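Local coordinates for tRNA (Guanine-N(1)-)-methyltransferase (PDB 1OY5) that methylates the N1 of guanosine-37 in tRNAs, taking the methyl group from S-adenosyl-L-methionine, and works as a homodimer, at the interface of chains A and B. Coordinates in Å, arbitrary orientation; residue numbers count along the deposited sequence, not the author numbering. Chains: chain A/B, tRNA (Guanine-N(1)-)-methyltransferase.

The interface of chains A and B. Residues chain A 181-183; chain B 54-56, 64-67, 121.
A:Thr183 meets chain B with backbone and side chain alike, and shows how an extended segment of one subunit can be read by loops and short strands of the other. Its amide N donates to B:Asp121 OD1 at 2.6 Å, reaching this carboxylate oxygen nearly along the C-O axis in a fairly straight bond. On the far side of the residue the hydroxyl OG1, anti to its own backbone N (chi1 -169°), gives a hydrogen bond of 3.1 Å to B:Val55 O. That donor stands above the carbonyl plane, 70° out of it, and a weak bond to B:Asp54 O may share the same hydroxyl. B:Val55 N in turn bonds to B:Asp54 OD1, which probably steadies the turn out of strand 53-54 that presents these carbonyls.

The tight part lies around the threonine methyl: CG2 packs 3.5 Å from B:Lys66 CA and also touches B:Pro67 CD, while B:Val64 CG1 lies 3.9 Å from A:Thr183 CB. A:Val181 CG2 extends this apolar contact on B:Val64 CG1 at 4.0 Å. The looser side is that of A:Val181 and A:Tyr182, which hide 14 and 16 Å² against 78 Å² for A:Thr183. The tyrosine ring lies at 89° to the B:Asp121 carboxylate and brings A:Tyr182 CD1 within 3.8 Å of B:Asp121 OD2. An alanine in place of B:Asp121 would probably leave the A:Thr183 amide without its acceptor and would remove the carboxylate that lies beside A:Tyr182 CD1.

Within the two-fold homodimer the patch occurs twice and helps hold this SPOUT-type, trefoil-knotted methyltransferase together. Loop residue A:Thr183 forms an antiparallel beta bridge with B:Pro56, among strands 53-54 and 64-65, the start of helix 67-80 and loop residue B:Asp121.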
ATOM      1  N   VAL A 181       9.287  21.315  -5.351  1.00 27.37           N
ATOM      2  CA  VAL A 181      10.641  21.245  -4.815  1.00 27.30           C
ATOM      3  C   VAL A 181      11.660  21.080  -5.933  1.00 27.13           C
ATOM      4  O   VAL A 181      11.345  20.555  -6.999  1.00 27.06           O
ATOM      5  CB  VAL A 181      10.784  20.074  -3.862  1.00 27.53           C
ATOM      6  CG1 VAL A 181       9.644  20.080  -2.874  1.00 27.42           C
ATOM      7  CG2 VAL A 181      10.829  18.762  -4.630  1.00 27.88           C
ATOM      8  N   TYR A 182      12.883  21.535  -5.683  1.00 26.87           N
ATOM      9  CA  TYR A 182      13.940  21.492  -6.687  1.00 26.65           C
ATOM     10  C   TYR A 182      15.253  21.060  -6.066  1.00 26.73           C
ATOM     11  O   TYR A 182      15.444  21.200  -4.864  1.00 26.58           O
ATOM     12  CB  TYR A 182      14.124  22.884  -7.308  1.00 26.58           C
ATOM     13  CG  TYR A 182      13.011  23.295  -8.243  1.00 25.56           C
ATOM     14  CD1 TYR A 182      13.096  23.038  -9.595  1.00 23.48           C
ATOM     15  CD2 TYR A 182      11.876  23.945  -7.766  1.00 25.37           C
ATOM     16  CE1 TYR A 182      12.089  23.394 -10.442  1.00 24.28           C
ATOM     17  CE2 TYR A 182      10.855  24.311  -8.618  1.00 24.81           C
ATOM     18  CZ  TYR A 182      10.969  24.025  -9.955  1.00 25.08           C
ATOM     19  OH  TYR A 182       9.968  24.388 -10.831  1.00 26.88           O
ATOM     20  N   THR A 183      16.163  20.545  -6.884  1.00 26.98           N
ATOM     21  CA  THR A 183      17.480  20.161  -6.386  1.00 27.34           C
ATOM     22  C   THR A 183      18.675  20.472  -7.323  1.00 28.34           C
ATOM     23  O   THR A 183      18.518  20.751  -8.523  1.00 28.15           O
ATOM     24  CB  THR A 183      17.513  18.719  -5.959  1.00 27.20           C
ATOM     25  OG1 THR A 183      18.734  18.517  -5.249  1.00 25.27           O
ATOM     26  CG2 THR A 183      17.580  17.766  -7.177  1.00 27.60           C
TER
ATOM     27  N   ASP B  54      19.970  14.904  -3.849  1.00 32.19           N
ATOM     28  CA  ASP B  54      20.879  15.954  -3.421  1.00 32.17           C
ATOM     29  C   ASP B  54      20.138  16.922  -2.529  1.00 32.19           C
ATOM     30  O   ASP B  54      18.910  16.864  -2.387  1.00 31.10           O
ATOM     31  CB  ASP B  54      21.501  16.699  -4.605  1.00 32.15           C
ATOM     32  CG  ASP B  54      22.850  17.326  -4.264  1.00 32.74           C
ATOM     33  OD1 ASP B  54      23.114  17.571  -3.061  1.00 30.75           O
ATOM     34  OD2 ASP B  54      23.711  17.602  -5.138  1.00 32.62           O
ATOM     35  N   VAL B  55      20.906  17.816  -1.930  1.00 32.48           N
ATOM     36  CA  VAL B  55      20.339  18.783  -1.025  1.00 33.25           C
ATOM     37  C   VAL B  55      19.471  19.714  -1.843  1.00 33.77           C
ATOM     38  O   VAL B  55      19.884  20.191  -2.877  1.00 33.81           O
ATOM     39  CB  VAL B  55      21.428  19.582  -0.273  1.00 33.24           C
ATOM     40  CG1 VAL B  55      20.794  20.443   0.774  1.00 32.78           C
ATOM     41  CG2 VAL B  55      22.448  18.643   0.370  1.00 33.08           C
ATOM     42  N   PRO B  56      18.265  19.978  -1.379  1.00 34.91           N
ATOM     43  CA  PRO B  56      17.346  20.835  -2.110  1.00 35.51           C
ATOM     44  C   PRO B  56      17.749  22.265  -1.952  1.00 36.26           C
ATOM     45  O   PRO B  56      18.677  22.558  -1.211  1.00 36.61           O
ATOM     46  CB  PRO B  56      16.033  20.614  -1.377  1.00 35.75           C
ATOM     47  CG  PRO B  56      16.466  20.374   0.011  1.00 35.27           C
ATOM     48  CD  PRO B  56      17.662  19.485  -0.128  1.00 35.15           C
ATOM     49  N   VAL B  64      16.483  15.620  -1.985  1.00 31.12           N
ATOM     50  CA  VAL B  64      15.476  15.453  -3.035  1.00 30.01           C
ATOM     51  C   VAL B  64      16.028  14.628  -4.199  1.00 28.18           C
ATOM     52  O   VAL B  64      17.226  14.615  -4.446  1.00 27.57           O
ATOM     53  CB  VAL B  64      15.001  16.846  -3.513  1.00 30.30           C
ATOM     54  CG1 VAL B  64      14.308  16.782  -4.843  1.00 30.47           C
ATOM     55  CG2 VAL B  64      14.080  17.444  -2.472  1.00 31.57           C
ATOM     56  N   LEU B  65      15.161  13.926  -4.904  1.00 26.69           N
ATOM     57  CA  LEU B  65      15.625  13.136  -6.038  1.00 26.16           C
ATOM     58  C   LEU B  65      15.939  14.060  -7.186  1.00 25.20           C
ATOM     59  O   LEU B  65      15.140  14.931  -7.537  1.00 24.80           O
ATOM     60  CB  LEU B  65      14.585  12.107  -6.484  1.00 26.28           C
ATOM     61  CG  LEU B  65      14.226  11.043  -5.455  1.00 27.12           C
ATOM     62  CD1 LEU B  65      13.297  10.043  -6.104  1.00 27.33           C
ATOM     63  CD2 LEU B  65      15.479  10.373  -4.911  1.00 27.77           C
ATOM     64  N   LYS B  66      17.103  13.848  -7.781  1.00 24.49           N
ATOM     65  CA  LYS B  66      17.569  14.661  -8.887  1.00 24.12           C
ATOM     66  C   LYS B  66      16.774  14.433 -10.179  1.00 24.21           C
ATOM     67  O   LYS B  66      16.134  13.395 -10.378  1.00 23.94           O
ATOM     68  CB  LYS B  66      19.039  14.381  -9.136  1.00 23.80           C
ATOM     69  CG  LYS B  66      19.923  14.542  -7.914  1.00 25.20           C
ATOM     70  CD  LYS B  66      21.403  14.285  -8.239  1.00 25.53           C
ATOM     71  CE  LYS B  66      21.918  15.297  -9.233  1.00 25.89           C
ATOM     72  NZ  LYS B  66      23.368  15.191  -9.458  1.00 26.81           N
ATOM     73  N   PRO B  67      16.791  15.433 -11.048  1.00 24.23           N
ATOM     74  CA  PRO B  67      16.187  15.322 -12.375  1.00 24.03           C
ATOM     75  C   PRO B  67      16.892  14.352 -13.325  1.00 23.90           C
ATOM     76  O   PRO B  67      16.223  13.534 -13.973  1.00 23.91           O
ATOM     77  CB  PRO B  67      16.314  16.740 -12.919  1.00 24.19           C
ATOM     78  CG  PRO B  67      16.481  17.572 -11.737  1.00 24.47           C
ATOM     79  CD  PRO B  67      17.314  16.785 -10.800  1.00 24.09           C
ATOM     80  N   ASP B 121      12.227  16.516  -7.784  1.00 31.67           N
ATOM     81  CA  ASP B 121      12.411  17.800  -8.465  1.00 31.30           C
ATOM     82  C   ASP B 121      11.256  18.038  -9.437  1.00 31.44           C
ATOM     83  O   ASP B 121      10.925  17.182 -10.264  1.00 31.75           O
ATOM     84  CB  ASP B 121      13.739  17.752  -9.243  1.00 31.52           C
ATOM     85  CG  ASP B 121      14.179  19.097  -9.792  1.00 30.66           C
ATOM     86  OD1 ASP B 121      14.963  19.778  -9.100  1.00 31.69           O
ATOM     87  OD2 ASP B 121      13.850  19.535 -10.915  1.00 28.16           O
TER